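Local atomic coordinates of histidine-containing Phosphotransfer Protein type 1, MtHPt1 (Medicago truncatula, PDB entry 3US6), a protein that probably relays phosphoryl groups from cytokinin sensor histidine kinases to response regulators in plant two-component signalling. Residues A[7-11]-A[145-149]. Residues are numbered along the deposited sequence; the frame is centred on the assembly and turned at random.
Sequences RRQWV and GSIPM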
loop_
_atom_site.group_PDB
_atom_site.type_symbol
_atom_site.label_atom_id
_atom_site.label_comp_id
_atom_site.label_asym_id
_atom_site.label_seq_id
_atom_site.Cartn_x
_atom_site.Cartn_y
_atom_site.Cartn_z
ATOM N N ARG A 7 13.067 -6.371 18.119
ATOM C CA ARG A 7 13.846 -6.269 16.873
ATOM C C ARG A 7 13.760 -7.540 16.030
ATOM O O ARG A 7 13.596 -7.465 14.826
ATOM C CB ARG A 7 15.290 -5.889 17.158
ATOM C CG ARG A 7 15.400 -4.454 17.693
ATOM C CD ARG A 7 16.741 -4.129 18.297
ATOM N NE ARG A 7 17.591 -3.693 17.221
ATOM C CZ ARG A 7 18.446 -4.483 16.607
ATOM N NH1 ARG A 7 18.595 -5.746 17.000
ATOM N NH2 ARG A 7 19.148 -3.987 15.617
ATOM N N ARG A 8 13.871 -8.685 16.659
ATOM C CA ARG A 8 13.740 -9.956 15.918
ATOM C C ARG A 8 12.339 -10.098 15.318
ATOM O O ARG A 8 12.190 -10.523 14.158
ATOM C CB ARG A 8 14.066 -11.146 16.818
ATOM C CG ARG A 8 15.545 -11.276 17.211
ATOM C CD ARG A 8 15.830 -12.598 18.008
ATOM N NE ARG A 8 15.201 -12.632 19.334
ATOM C CZ ARG A 8 15.724 -12.083 20.426
ATOM N NH1 ARG A 8 16.886 -11.442 20.356
ATOM N NH2 ARG A 8 15.081 -12.163 21.590
ATOM N N GLN A 9 11.304 -9.692 16.041
ATOM C CA GLN A 9 9.953 -9.709 15.521
ATOM C C GLN A 9 9.772 -8.822 14.306
ATOM O O GLN A 9 9.081 -9.183 13.406
ATOM C CB GLN A 9 8.973 -9.259 16.588
ATOM C CG GLN A 9 8.890 -10.168 17.758
ATOM C CD GLN A 9 7.979 -9.613 18.833
ATOM O OE1 GLN A 9 7.988 -8.449 19.133
ATOM N NE2 GLN A 9 7.201 -10.463 19.398
ATOM N N TRP A 10 10.404 -7.670 14.321
ATOM C CA TRP A 10 10.382 -6.755 13.188
ATOM C C TRP A 10 11.018 -7.363 11.972
ATOM O O TRP A 10 10.438 -7.332 10.888
ATOM C CB TRP A 10 11.112 -5.417 13.552
ATOM C CG TRP A 10 11.111 -4.330 12.472
ATOM C CD1 TRP A 10 10.205 -3.357 12.313
ATOM C CD2 TRP A 10 12.048 -4.202 11.369
ATOM N NE1 TRP A 10 10.513 -2.596 11.192
ATOM C CE2 TRP A 10 11.608 -3.135 10.583
ATOM C CE3 TRP A 10 13.182 -4.915 10.971
ATOM C CZ2 TRP A 10 12.312 -2.696 9.473
ATOM C CZ3 TRP A 10 13.843 -4.520 9.855
ATOM C CH2 TRP A 10 13.423 -3.426 9.120
ATOM N N VAL A 11 12.199 -7.912 12.154
ATOM C CA VAL A 11 12.835 -8.601 11.019
ATOM C C VAL A 11 11.928 -9.651 10.401
ATOM O O VAL A 11 11.739 -9.695 9.173
ATOM C CB VAL A 11 14.198 -9.219 11.456
ATOM C CG1 VAL A 11 14.773 -10.161 10.413
ATOM C CG2 VAL A 11 15.185 -8.105 11.808
ATOM N N GLY A 145 15.913 1.203 21.399
ATOM C CA GLY A 145 16.582 0.441 20.377
ATOM C C GLY A 145 16.583 1.110 19.039
ATOM O O GLY A 145 16.033 2.184 18.825
ATOM N N SER A 146 17.246 0.491 18.077
ATOM C CA SER A 146 17.271 0.949 16.751
ATOM C C SER A 146 16.508 -0.062 15.871
ATOM O O SER A 146 16.509 -1.219 16.155
ATOM C CB SER A 146 18.725 1.196 16.314
ATOM O OG SER A 146 19.375 2.084 17.230
ATOM N N ILE A 147 15.920 0.395 14.790
ATOM C CA ILE A 147 15.283 -0.509 13.875
ATOM C C ILE A 147 16.384 -1.184 13.094
ATOM O O ILE A 147 17.270 -0.522 12.599
ATOM C CB ILE A 147 14.365 0.248 12.895
ATOM C CG1 ILE A 147 13.359 1.140 13.633
ATOM C CG2 ILE A 147 13.663 -0.719 11.984
ATOM C CD1 ILE A 147 12.668 0.488 14.768
ATOM N N PRO A 148 16.307 -2.488 12.963
ATOM C CA PRO A 148 17.321 -3.210 12.208
ATOM C C PRO A 148 17.330 -2.815 10.749
ATOM O O PRO A 148 16.438 -2.174 10.287
ATOM C CB PRO A 148 16.899 -4.669 12.377
ATOM C CG PRO A 148 16.054 -4.689 13.563
ATOM C CD PRO A 148 15.316 -3.413 13.518
ATOM N N MET A 149 18.412 -3.245 10.116
ATOM C CA MET A 149 18.745 -3.167 8.697
ATOM C C MET A 149 19.268 -1.810 8.257
ATOM O O MET A 149 20.195 -1.722 7.447
ATOM C CB MET A 149 17.648 -3.697 7.768
ATOM C CG MET A 149 17.934 -3.454 6.314
ATOM S SD MET A 149 17.104 -4.457 5.046
ATOM C CE MET A 149 17.495 -3.519 3.590
HETATM O O HOH W 1 19.967 -1.618 14.092
#
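The indole of Trp10 packs one face against Ile147 and Pro148: Ile147 CG2 makes a CH-pi contact 3.7 Å from the centroid of the six-membered ring, and Pro148 CD sits 3.6 Å from Trp10 CE3. Here the C-terminal tail of this all-helical HPt protein, turning back after helix 109-142, is laid against the N-terminal helix 3-19. A broad aromatic surface suits a tail of branched and cyclic aliphatic groups. Trp10 reaches in between the tail and helix 109-142, its chi1 of -177° holding CG opposite the backbone N; there it touches Leu133 and Leu136 while NE1 donates a hydrogen bond to Glu137 OE2. Val11 adds CG2 against Pro148 CB at 3.9 Å. One turn before Val11, the Arg7 side chain ties down the tail's backbone: NE donates to Ser146 O (2.9 Å, N-H...O angle 151°) in the carbonyl plane. Arginine suits this place, pairing N-H groups with a flat face that the bend at chi3 (87°) turns to Pro148 CG. A methionine in place of Arg7 would probably leave Ser146 O without this donor and a bridging water without NH2. That water accepts from Arg7 NH2 at 2.9 Å, at the guanidinium edge, and donates to Ile147 O.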